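Local coordinates for DUF3256 domain-containing protein (Porphyromonas gingivalis W83, PDB 2P3P) that is of unknown function but can bind a magnesium ion and is probably carried in a membrane by a transmembrane helix, at residues A9-R14 with M80-F85; V91-T96 with I107-T112; A103-D108 with Y154-L159; S167-V172 with P190-Y195. All coordinates share one frame; numbering follows the deposited sequence. Where two conformers were deposited one is given.

Contact 1: residues A9-R14 with M80-F85; sequences AGELER and MRILPF
Helix 11-18 lays its first turn on one face of the seven-stranded antiparallel sheet, and Leu12 is the residue that reaches down to strand 77-84. Its CB lies 4.0 Å from Ile82 CG1, the two side chains sliding past each other in opposite directions. From there CG is anti to the backbone N (chi1 179°), which points the branch at the strand, and chi2 of 63° turns CD1 along the strand and CD2 to a carbonyl. CD1 packs against the CG methylene of Met80, a selenomethionine, at 4.2 Å and comes close to Arg81 CA at 4.3 Å. CD2 rests 3.9 Å from Met80 O, a van der Waals approach. Ile68 on the neighbouring strand 67-72 also touches Leu12, so the side chain packs against two strands.

Glu11 flanks this apolar seat. Its chain, extended beyond CG, crosses Ile82 at about a right angle and sets OE1 3.6 Å from Ile82 CG2; the same oxygen is hydrogen-bonded to Ser90 OG, which ties the start of the helix to strand 90-98. No hydrogen bond links the two segments directly, so they meet by packing alone.

Gly10 is the N-cap, and its carbonyl receives Arg14 N at 3.1 Å, closing the first helical turn. Arg14 then curls back with one guanidinium face toward Glu11 CA, and its NH1 donates to Ala9 O at 3.3 Å, meeting that oxygen from above the carbonyl plane though it lies within the guanidinium plane.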
# COMPACT_ATOMS: atom_id res chain seq x y z
N ALA A 9 18.89 -9.36 -14.41
CA ALA A 9 17.95 -8.87 -13.36
C ALA A 9 17.46 -7.46 -13.72
O ALA A 9 18.26 -6.57 -14.14
CB ALA A 9 18.64 -8.86 -12.00
N GLY A 10 16.16 -7.25 -13.54
CA GLY A 10 15.52 -5.96 -13.65
C GLY A 10 15.86 -5.11 -12.46
O GLY A 10 16.49 -5.57 -11.51
N GLU A 11 15.38 -3.87 -12.49
CA GLU A 11 15.74 -2.92 -11.45
C GLU A 11 15.13 -3.26 -10.08
O GLU A 11 15.80 -3.10 -9.05
CB GLU A 11 15.36 -1.51 -11.89
CG GLU A 11 15.83 -0.47 -10.95
CD GLU A 11 15.65 0.90 -11.46
OE1 GLU A 11 14.72 1.15 -12.28
OE2 GLU A 11 16.43 1.76 -11.04
N LEU A 12 13.89 -3.76 -10.07
CA LEU A 12 13.23 -4.07 -8.80
C LEU A 12 13.98 -5.21 -8.12
O LEU A 12 14.24 -5.14 -6.91
CB LEU A 12 11.75 -4.41 -8.98
CG LEU A 12 11.02 -4.77 -7.68
CD1 LEU A 12 11.04 -3.56 -6.75
CD2 LEU A 12 9.58 -5.24 -8.00
N GLU A 13 14.33 -6.24 -8.90
CA GLU A 13 15.13 -7.37 -8.41
C GLU A 13 16.47 -6.92 -7.79
O GLU A 13 16.83 -7.32 -6.69
CB GLU A 13 15.39 -8.38 -9.50
CG GLU A 13 16.52 -9.35 -9.19
CD GLU A 13 16.63 -10.55 -10.10
OE1 GLU A 13 15.88 -10.69 -11.08
OE2 GLU A 13 17.51 -11.41 -9.82
N ARG A 14 17.17 -6.03 -8.51
CA ARG A 14 18.42 -5.46 -8.00
C ARG A 14 18.23 -4.78 -6.65
O ARG A 14 18.97 -5.02 -5.71
CB ARG A 14 18.98 -4.44 -8.99
CG ARG A 14 19.26 -5.01 -10.37
CD ARG A 14 20.43 -4.31 -11.02
NE ARG A 14 20.14 -2.93 -11.40
CZ ARG A 14 19.43 -2.57 -12.48
NH1 ARG A 14 18.92 -3.48 -13.30
NH2 ARG A 14 19.23 -1.27 -12.72
N MSE A 80 5.69 -3.63 -3.16
CA MSE A 80 6.66 -2.65 -3.63
C MSE A 80 6.87 -2.76 -5.11
O MSE A 80 6.76 -3.85 -5.73
CB MSE A 80 8.01 -2.82 -2.92
CG MSE A 80 8.72 -4.06 -3.28
SE MSE A 80 10.51 -4.17 -2.43
CE MSE A 80 9.89 -4.44 -0.64
N ARG A 81 7.17 -1.60 -5.69
CA ARG A 81 7.32 -1.44 -7.15
C ARG A 81 8.27 -0.28 -7.40
O ARG A 81 8.35 0.59 -6.56
CB ARG A 81 6.00 -1.09 -7.81
CG ARG A 81 5.02 -2.21 -7.86
CD ARG A 81 3.98 -2.01 -8.94
NE ARG A 81 4.58 -2.10 -10.27
CZ ARG A 81 4.07 -1.52 -11.34
NH1 ARG A 81 3.00 -0.75 -11.23
NH2 ARG A 81 4.67 -1.67 -12.50
N ILE A 82 8.91 -0.27 -8.57
CA ILE A 82 9.61 0.88 -9.10
C ILE A 82 8.60 1.76 -9.85
O ILE A 82 7.76 1.29 -10.59
CB ILE A 82 10.73 0.45 -10.12
CG1 ILE A 82 11.74 -0.43 -9.44
CG2 ILE A 82 11.57 1.67 -10.59
CD1 ILE A 82 12.53 0.31 -8.41
N LEU A 83 8.75 3.06 -9.69
CA LEU A 83 8.02 4.07 -10.46
C LEU A 83 9.04 5.01 -11.11
O LEU A 83 10.10 5.34 -10.55
CB LEU A 83 7.08 4.89 -9.57
CG LEU A 83 6.03 4.16 -8.75
CD1 LEU A 83 5.31 5.13 -7.79
CD2 LEU A 83 5.07 3.48 -9.69
N PRO A 84 8.74 5.43 -12.33
CA PRO A 84 9.70 6.28 -13.03
C PRO A 84 9.71 7.68 -12.48
O PRO A 84 8.67 8.30 -12.43
CB PRO A 84 9.18 6.30 -14.47
CG PRO A 84 7.77 5.94 -14.42
CD PRO A 84 7.54 5.13 -13.16
N PHE A 85 10.89 8.18 -12.11
CA PHE A 85 10.99 9.58 -11.67
C PHE A 85 11.23 10.46 -12.87
O PHE A 85 10.70 11.57 -12.99
CB PHE A 85 12.07 9.79 -10.58
CG PHE A 85 12.07 11.18 -10.08
CD1 PHE A 85 11.13 11.60 -9.14
CD2 PHE A 85 12.94 12.11 -10.63
CE1 PHE A 85 11.09 12.94 -8.73
CE2 PHE A 85 12.88 13.44 -10.25
CZ PHE A 85 11.98 13.86 -9.30

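Contact 2: residues V91-T96 with I107-T112; sequences VICVVT and IDFYTT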
# COMPACT_ATOMS: atom_id res chain seq x y z
N VAL A 91 12.24 5.79 -8.60
CA VAL A 91 12.09 5.70 -7.15
C VAL A 91 11.34 4.39 -6.78
O VAL A 91 10.65 3.79 -7.63
CB VAL A 91 11.38 6.95 -6.53
CG1 VAL A 91 12.23 8.22 -6.77
CG2 VAL A 91 9.99 7.12 -7.05
N ILE A 92 11.51 3.95 -5.53
CA ILE A 92 10.81 2.75 -5.00
C ILE A 92 9.59 3.20 -4.18
O ILE A 92 9.72 4.03 -3.29
CB ILE A 92 11.74 1.91 -4.08
CG1 ILE A 92 13.07 1.60 -4.79
CG2 ILE A 92 11.03 0.57 -3.63
CD1 ILE A 92 14.14 1.03 -3.94
N CYS A 93 8.43 2.61 -4.48
CA CYS A 93 7.20 2.90 -3.78
C CYS A 93 6.80 1.64 -3.05
O CYS A 93 6.73 0.56 -3.66
CB CYS A 93 6.10 3.27 -4.79
SG CYS A 93 4.46 3.60 -3.98
N VAL A 94 6.58 1.76 -1.73
CA VAL A 94 6.31 0.59 -0.92
C VAL A 94 5.03 0.92 -0.20
O VAL A 94 4.91 1.99 0.39
CB VAL A 94 7.44 0.23 0.09
CG1 VAL A 94 7.15 -1.11 0.80
CG2 VAL A 94 8.78 0.13 -0.60
N VAL A 95 4.06 0.02 -0.29
CA VAL A 95 2.77 0.22 0.36
C VAL A 95 2.65 -0.90 1.38
O VAL A 95 2.68 -2.09 1.04
CB VAL A 95 1.57 0.18 -0.65
CG1 VAL A 95 0.25 0.44 0.07
CG2 VAL A 95 1.75 1.14 -1.79
N THR A 96 2.50 -0.51 2.63
CA THR A 96 2.48 -1.47 3.74
C THR A 96 1.14 -1.33 4.42
O THR A 96 0.78 -0.22 4.89
CB THR A 96 3.62 -1.25 4.74
OG1 THR A 96 4.89 -1.27 4.09
CG2 THR A 96 3.58 -2.36 5.83
N ILE A 107 2.10 4.55 2.67
CA ILE A 107 2.89 4.59 1.44
C ILE A 107 4.24 5.26 1.79
O ILE A 107 4.28 6.41 2.31
CB ILE A 107 2.20 5.37 0.31
CG1 ILE A 107 0.77 4.91 0.08
CG2 ILE A 107 2.99 5.20 -1.00
CD1 ILE A 107 0.07 5.73 -0.97
N ASP A 108 5.33 4.52 1.55
CA ASP A 108 6.68 5.01 1.72
C ASP A 108 7.34 5.12 0.32
O ASP A 108 7.02 4.38 -0.60
CB ASP A 108 7.48 4.04 2.63
CG ASP A 108 6.95 4.00 4.03
OD1 ASP A 108 6.71 5.09 4.59
OD2 ASP A 108 6.78 2.89 4.59
N PHE A 109 8.22 6.10 0.18
CA PHE A 109 9.07 6.26 -1.01
C PHE A 109 10.53 6.24 -0.65
O PHE A 109 10.92 6.76 0.41
CB PHE A 109 8.75 7.52 -1.76
CG PHE A 109 7.42 7.49 -2.42
CD1 PHE A 109 7.29 7.18 -3.77
CD2 PHE A 109 6.27 7.78 -1.68
CE1 PHE A 109 6.04 7.18 -4.35
CE2 PHE A 109 5.02 7.78 -2.26
CZ PHE A 109 4.90 7.49 -3.57
N TYR A 110 11.33 5.59 -1.50
CA TYR A 110 12.79 5.54 -1.35
C TYR A 110 13.47 5.83 -2.66
O TYR A 110 12.90 5.60 -3.76
CB TYR A 110 13.28 4.16 -0.91
CG TYR A 110 12.76 3.65 0.37
CD1 TYR A 110 13.50 3.71 1.54
CD2 TYR A 110 11.53 3.04 0.41
CE1 TYR A 110 12.99 3.19 2.73
CE2 TYR A 110 11.04 2.52 1.53
CZ TYR A 110 11.74 2.57 2.69
OH TYR A 110 11.10 2.00 3.78
N THR A 111 14.71 6.27 -2.59
CA THR A 111 15.57 6.19 -3.78
C THR A 111 15.86 4.71 -4.09
O THR A 111 15.62 3.83 -3.26
CB THR A 111 16.90 6.92 -3.60
OG1 THR A 111 17.71 6.19 -2.66
CG2 THR A 111 16.68 8.36 -3.08
N THR A 112 16.40 4.43 -5.27
CA THR A 112 16.77 3.04 -5.61
C THR A 112 17.93 2.50 -4.75
O THR A 112 18.23 1.30 -4.77
CB THR A 112 17.05 2.87 -7.10
OG1 THR A 112 17.89 3.93 -7.57
CG2 THR A 112 15.76 2.91 -7.92
O HOH W 1 5.10 1.45 3.33
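Ile92, Tyr110 and Val94 bury the most surface where strands 90-98 and 104-111 pair as an antiparallel beta hairpin. Ile92 and Tyr110 form a hydrogen-bonded pair: Ile92 N donates to Tyr110 O at 2.8 Å, and Tyr110 N returns a bond to Ile92 O. Val94 and Asp108 repeat the pattern, and Asp108 N meets Val94 O nearly along the C=O axis.

With CG1 anti to the carbonyl carbon, Ile92 sends CD1 along the partner strand to Thr111 O, a tight 3.2 Å, and over Thr112 CA. Its CB meets Tyr110 CB across the ladder. The Tyr110 ring, with CG beside its own N, leans back toward Val94, whose CG2 touches CE2 at 3.9 Å as the two side chains cross obliquely. Trp114 meets this ring edge-to-face, and Ile82 packs against Ile92 from strand 77-84.

Cys93, Phe109 and Ile107 occupy the other face. Cys93 SG, anti to its backbone N, touches Ile107 CG2 at 3.7 Å and makes an oblique sulfur-aromatic contact, 4.3 Å from the centroid of the Phe109 ring. Val91 CG2 approaches the edge of that ring.

Near the hairpin's turn the character changes. A water joins Val94 O, Thr96 OG1 and Asp108 OD2, lying 2.5 Å from that carboxylate oxygen, which is also in a salt bridge with Arg106. Apolar side chains thus pack on both faces of the ladder, while at its polar end the carboxylate probably stays ionised, steadied by the guanidinium and a short water bond.

Contact 3: residues A103-D108 with Y154-L159; sequences ADSRID and YMQVSL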
# COMPACT_ATOMS: atom_id res chain seq x y z
N ALA A 103 -8.11 -2.53 8.05
CA ALA A 103 -7.15 -2.40 6.96
C ALA A 103 -6.78 -0.92 6.79
O ALA A 103 -7.65 -0.07 6.75
CB ALA A 103 -7.71 -2.99 5.67
N ASP A 104 -5.48 -0.64 6.80
CA ASP A 104 -4.94 0.72 6.82
C ASP A 104 -3.52 0.67 6.28
O ASP A 104 -2.71 -0.16 6.72
CB ASP A 104 -5.04 1.29 8.24
CG ASP A 104 -4.76 2.78 8.31
OD1 ASP A 104 -5.27 3.54 7.43
OD2 ASP A 104 -4.07 3.22 9.29
N SER A 105 -3.25 1.52 5.29
CA SER A 105 -2.02 1.50 4.54
C SER A 105 -1.12 2.70 4.87
O SER A 105 -1.62 3.78 5.16
CB SER A 105 -2.34 1.53 3.04
OG SER A 105 -3.05 0.36 2.63
N ARG A 106 0.19 2.49 4.72
CA ARG A 106 1.20 3.55 4.69
C ARG A 106 1.87 3.44 3.33
O ARG A 106 2.12 2.33 2.86
CB ARG A 106 2.24 3.35 5.78
CG ARG A 106 1.67 3.40 7.19
CD ARG A 106 2.76 3.24 8.32
NE ARG A 106 3.60 2.09 8.03
CZ ARG A 106 4.71 2.17 7.31
NH1 ARG A 106 5.09 3.36 6.85
NH2 ARG A 106 5.40 1.07 6.99
N ILE A 107 2.10 4.55 2.67
CA ILE A 107 2.89 4.59 1.44
C ILE A 107 4.24 5.26 1.79
O ILE A 107 4.28 6.41 2.31
CB ILE A 107 2.20 5.37 0.31
CG1 ILE A 107 0.77 4.91 0.08
CG2 ILE A 107 2.99 5.20 -1.00
CD1 ILE A 107 0.07 5.73 -0.97
N ASP A 108 5.33 4.52 1.55
CA ASP A 108 6.68 5.01 1.72
C ASP A 108 7.34 5.12 0.32
O ASP A 108 7.02 4.38 -0.60
CB ASP A 108 7.48 4.04 2.63
CG ASP A 108 6.95 4.00 4.03
OD1 ASP A 108 6.71 5.09 4.59
OD2 ASP A 108 6.78 2.89 4.59
N TYR A 154 -9.36 5.40 8.59
CA TYR A 154 -8.63 4.28 8.00
C TYR A 154 -8.88 4.21 6.50
O TYR A 154 -10.00 4.42 6.03
CB TYR A 154 -9.01 2.95 8.66
CG TYR A 154 -8.89 2.94 10.17
CD1 TYR A 154 -7.66 2.94 10.77
CD2 TYR A 154 -10.02 2.92 10.99
CE1 TYR A 154 -7.51 2.93 12.15
CE2 TYR A 154 -9.88 2.92 12.39
CZ TYR A 154 -8.63 2.91 12.95
OH TYR A 154 -8.43 2.89 14.34
N MSE A 155 -7.81 3.98 5.76
CA MSE A 155 -7.89 3.81 4.32
C MSE A 155 -6.89 2.75 3.86
O MSE A 155 -5.74 2.67 4.32
CB MSE A 155 -7.63 5.14 3.56
CG MSE A 155 -8.61 6.26 3.90
SE MSE A 155 -7.94 7.98 3.29
CE MSE A 155 -9.16 9.19 4.32
N GLN A 156 -7.37 1.89 2.96
CA GLN A 156 -6.55 0.83 2.38
C GLN A 156 -6.19 1.18 0.93
O GLN A 156 -7.05 1.47 0.09
CB GLN A 156 -7.33 -0.50 2.40
CG GLN A 156 -6.51 -1.66 1.82
CD GLN A 156 -7.18 -3.00 2.03
OE1 GLN A 156 -8.38 -3.08 2.37
NE2 GLN A 156 -6.44 -4.05 1.75
N VAL A 157 -4.89 1.15 0.66
CA VAL A 157 -4.38 1.39 -0.66
C VAL A 157 -3.99 0.11 -1.40
O VAL A 157 -3.42 -0.80 -0.81
CB VAL A 157 -3.14 2.26 -0.52
CG1 VAL A 157 -2.45 2.44 -1.86
CG2 VAL A 157 -3.52 3.64 0.14
N SER A 158 -4.30 0.08 -2.69
CA SER A 158 -3.82 -0.96 -3.63
C SER A 158 -3.09 -0.31 -4.82
O SER A 158 -3.72 0.30 -5.67
CB SER A 158 -4.98 -1.77 -4.17
OG SER A 158 -4.48 -2.91 -4.88
N LEU A 159 -1.79 -0.45 -4.86
CA LEU A 159 -1.02 -0.04 -6.06
C LEU A 159 -1.19 -1.11 -7.14
O LEU A 159 -1.10 -2.34 -6.87
CB LEU A 159 0.45 0.13 -5.64
CG LEU A 159 1.44 0.56 -6.69
CD1 LEU A 159 1.07 1.91 -7.28
CD2 LEU A 159 2.82 0.58 -6.00
O HOH W 2 -3.96 4.77 3.88
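Three hydrogen bonds join strand 104-111 of the seven-stranded sheet to strand 155-159, an outermost strand of the four-stranded sheet, and two of them use side chains as acceptors. The straightest runs from Val157 N to Ser105 OG, 2.8 Å long with an N-H...O angle of 172°; this hydroxyl is also hydrogen-bonded to Thr97 OG1. Met155 N donates to Asp104 OD1 at 3.1 Å, along the anti lone pair of the carboxylate oxygen. Between them Ser105 N meets Met155 O at 2.9 Å, nearly along the C=O axis.

The strand axes run 56° apart and no regular ladder forms; instead Asp104 and Ser105 accept two partner N-H groups with their side chains. Asp104 has CG anti to its N, which swings OD1 over to Met155. Ser105 places OG anti to its carbonyl carbon, toward Val157. A water donates to both Ser105 O and Met155 O, so Met155 O is gripped by an amide and a water together.

Packing spreads outward from this polar centre. The Asp104 carboxylate stands at the edge of the Tyr154 ring, CG 3.8 Å from CD1, its plane turned 83° from that of the ring. The Tyr154 side chain lies about 9 Å from that of Ser149, which binds magnesium in a structure of this protein, though no ion is bound to this chain here. Ala103 CB comes 3.4 Å from OE1 of the extended Gln156. At the far end, on the side of Leu166 and Trp123, Ile107 CD1 touches Val157 CG1 at 4.2 Å.

Contact 4: residues S167-V172 with P190-Y195; sequences SIRQTV and PEPLVY
Ile168 holds CG1 anti to its backbone N (chi1 -174°), which sets CG2 in the crowded position between N and the carbonyl carbon and turns that methyl to strand 193-197. There it meets Leu193 CB at 4.0 Å and CE2 of Tyr195 at 3.8 Å; the Tyr195 ring, with CG beside its own N, crosses the isoleucine obliquely and is met edge-to-face by Trp123. Ser167 also takes the anti rotamer (chi1 -175°), on the opposite face, and this presses its OG to 3.1 Å from Pro192 CB, a tight carbon-oxygen contact. Pro192 CG, further round the ring, lies over one face of the Arg169 guanidinium.

Strands 165-170 and 193-197 are the antiparallel central pair of the four-stranded sheet. Ile168 and Leu193 form its hydrogen-bonded pair here: Ile168 N donates to Leu193 O at 2.9 Å and Leu193 N to Ile168 O at 2.8 Å, both in the carbonyl plane. Ser167 and Val194 form the adjoining non-hydrogen-bonded pair, Ser167 CA directing its hydrogen to Leu193 O.

Beyond Pro192 the chains part and waters bridge them. One accepts from Gln170 N and gives a weak bond to Glu191 O. Another donates to Gln170 O at 2.7 Å and to Pro190 O. Gln170 is bent at chi2 (80°), bringing NE2 to 3.9 Å from Pro190 CA; that nitrogen is hydrogen-bonded to Thr173 OG1 and Ser189 O, while Gln170 OE1 takes a weak bond from Val172 N.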
# COMPACT_ATOMS: atom_id res chain seq x y z
N SER A 167 -5.42 2.71 -6.23
CA SER A 167 -6.76 2.92 -5.77
C SER A 167 -6.74 2.93 -4.25
O SER A 167 -5.94 2.24 -3.61
CB SER A 167 -7.64 1.79 -6.32
OG SER A 167 -8.99 1.95 -6.03
N ILE A 168 -7.54 3.79 -3.65
CA ILE A 168 -7.60 3.89 -2.18
C ILE A 168 -9.05 3.88 -1.75
O ILE A 168 -9.87 4.63 -2.30
CB ILE A 168 -6.80 5.13 -1.66
CG1 ILE A 168 -6.72 5.16 -0.11
CG2 ILE A 168 -7.34 6.46 -2.32
CD1 ILE A 168 -5.81 6.30 0.41
N ARG A 169 -9.36 3.06 -0.75
CA ARG A 169 -10.71 2.85 -0.27
C ARG A 169 -10.71 3.22 1.21
O ARG A 169 -9.76 2.87 1.93
CB ARG A 169 -11.18 1.41 -0.46
CG ARG A 169 -10.39 0.37 0.28
CD ARG A 169 -10.80 -1.08 -0.02
NE ARG A 169 -10.66 -1.42 -1.45
CZ ARG A 169 -11.44 -2.30 -2.09
NH1 ARG A 169 -12.39 -2.96 -1.45
NH2 ARG A 169 -11.25 -2.54 -3.36
N GLN A 170 -11.71 3.98 1.64
CA GLN A 170 -11.93 4.18 3.06
C GLN A 170 -12.42 2.88 3.67
O GLN A 170 -13.22 2.14 3.10
CB GLN A 170 -12.83 5.40 3.39
CG GLN A 170 -14.28 5.40 2.83
CD GLN A 170 -15.23 4.55 3.65
OE1 GLN A 170 -14.93 4.22 4.80
NE2 GLN A 170 -16.31 4.10 3.04
N THR A 171 -11.89 2.57 4.84
CA THR A 171 -12.31 1.38 5.56
C THR A 171 -12.98 1.76 6.87
O THR A 171 -13.06 0.93 7.78
CB THR A 171 -11.16 0.39 5.78
OG1 THR A 171 -10.07 1.05 6.42
CG2 THR A 171 -10.61 -0.19 4.45
N VAL A 172 -13.48 3.00 6.97
CA VAL A 172 -14.27 3.46 8.11
C VAL A 172 -15.65 2.75 8.18
O VAL A 172 -16.14 2.36 9.25
CB VAL A 172 -14.47 5.03 8.07
CG1 VAL A 172 -15.41 5.50 9.17
CG2 VAL A 172 -13.13 5.76 8.16
N PRO A 190 -18.52 3.81 -0.39
CA PRO A 190 -17.49 2.77 -0.40
C PRO A 190 -16.67 2.77 -1.67
O PRO A 190 -15.70 1.99 -1.77
CB PRO A 190 -18.31 1.48 -0.29
CG PRO A 190 -19.59 1.80 -1.00
CD PRO A 190 -19.79 3.30 -0.92
N GLU A 191 -17.02 3.59 -2.66
CA GLU A 191 -16.28 3.57 -3.92
C GLU A 191 -14.81 4.03 -3.75
O GLU A 191 -14.53 5.08 -3.18
CB GLU A 191 -16.93 4.47 -4.95
CG GLU A 191 -16.57 4.14 -6.38
CD GLU A 191 -17.09 2.78 -6.82
OE1 GLU A 191 -18.10 2.30 -6.24
OE2 GLU A 191 -16.50 2.19 -7.75
N PRO A 192 -13.86 3.24 -4.24
CA PRO A 192 -12.45 3.67 -4.12
C PRO A 192 -12.13 4.84 -4.99
O PRO A 192 -12.77 4.98 -6.02
CB PRO A 192 -11.68 2.43 -4.59
CG PRO A 192 -12.63 1.31 -4.41
CD PRO A 192 -13.95 1.87 -4.78
N LEU A 193 -11.14 5.64 -4.58
CA LEU A 193 -10.63 6.76 -5.39
C LEU A 193 -9.38 6.33 -6.14
O LEU A 193 -8.52 5.71 -5.55
CB LEU A 193 -10.26 7.97 -4.51
CG LEU A 193 -11.35 8.40 -3.50
CD1 LEU A 193 -10.81 9.46 -2.53
CD2 LEU A 193 -12.61 8.86 -4.19
N VAL A 194 -9.26 6.71 -7.40
CA VAL A 194 -8.12 6.33 -8.23
C VAL A 194 -7.18 7.52 -8.51
O VAL A 194 -7.65 8.63 -8.81
CB VAL A 194 -8.61 5.73 -9.57
CG1 VAL A 194 -7.42 5.39 -10.51
CG2 VAL A 194 -9.47 4.49 -9.31
N TYR A 195 -5.88 7.22 -8.47
CA TYR A 195 -4.77 8.14 -8.70
C TYR A 195 -3.83 7.52 -9.75
O TYR A 195 -3.63 6.31 -9.83
CB TYR A 195 -4.03 8.35 -7.37
CG TYR A 195 -4.74 9.20 -6.32
CD1 TYR A 195 -4.32 10.50 -6.08
CD2 TYR A 195 -5.77 8.67 -5.50
CE1 TYR A 195 -4.95 11.29 -5.15
CE2 TYR A 195 -6.41 9.45 -4.55
CZ TYR A 195 -6.00 10.75 -4.35
OH TYR A 195 -6.61 11.57 -3.41
O HOH W 3 -13.82 4.00 -0.47
O HOH W 4 -14.75 1.84 0.95

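Overall arrangement
The four contacts run across two antiparallel sheets. Contacts 1 and 2, with centres 10 Å apart, share the seven-stranded sheet: strands 77-84 and 90-98 are neighbours there, joined by backbone hydrogen bonds between Leu83 and Val91 and between Arg81 and Cys93. Strand 104-111 links contact 2 to contact 3, which share Ile107 and Asp108. Contact 3 bridges to the four-stranded sheet, where Gln156 pairs with Arg169 of contact 4, its centre 10 Å away. Contacts 1 and 4 lie 25 Å apart between centres, on opposite sides of the chain's centre, and do not touch. Order along the chain thus follows order in space, with contact 3 as a junction between the sheets.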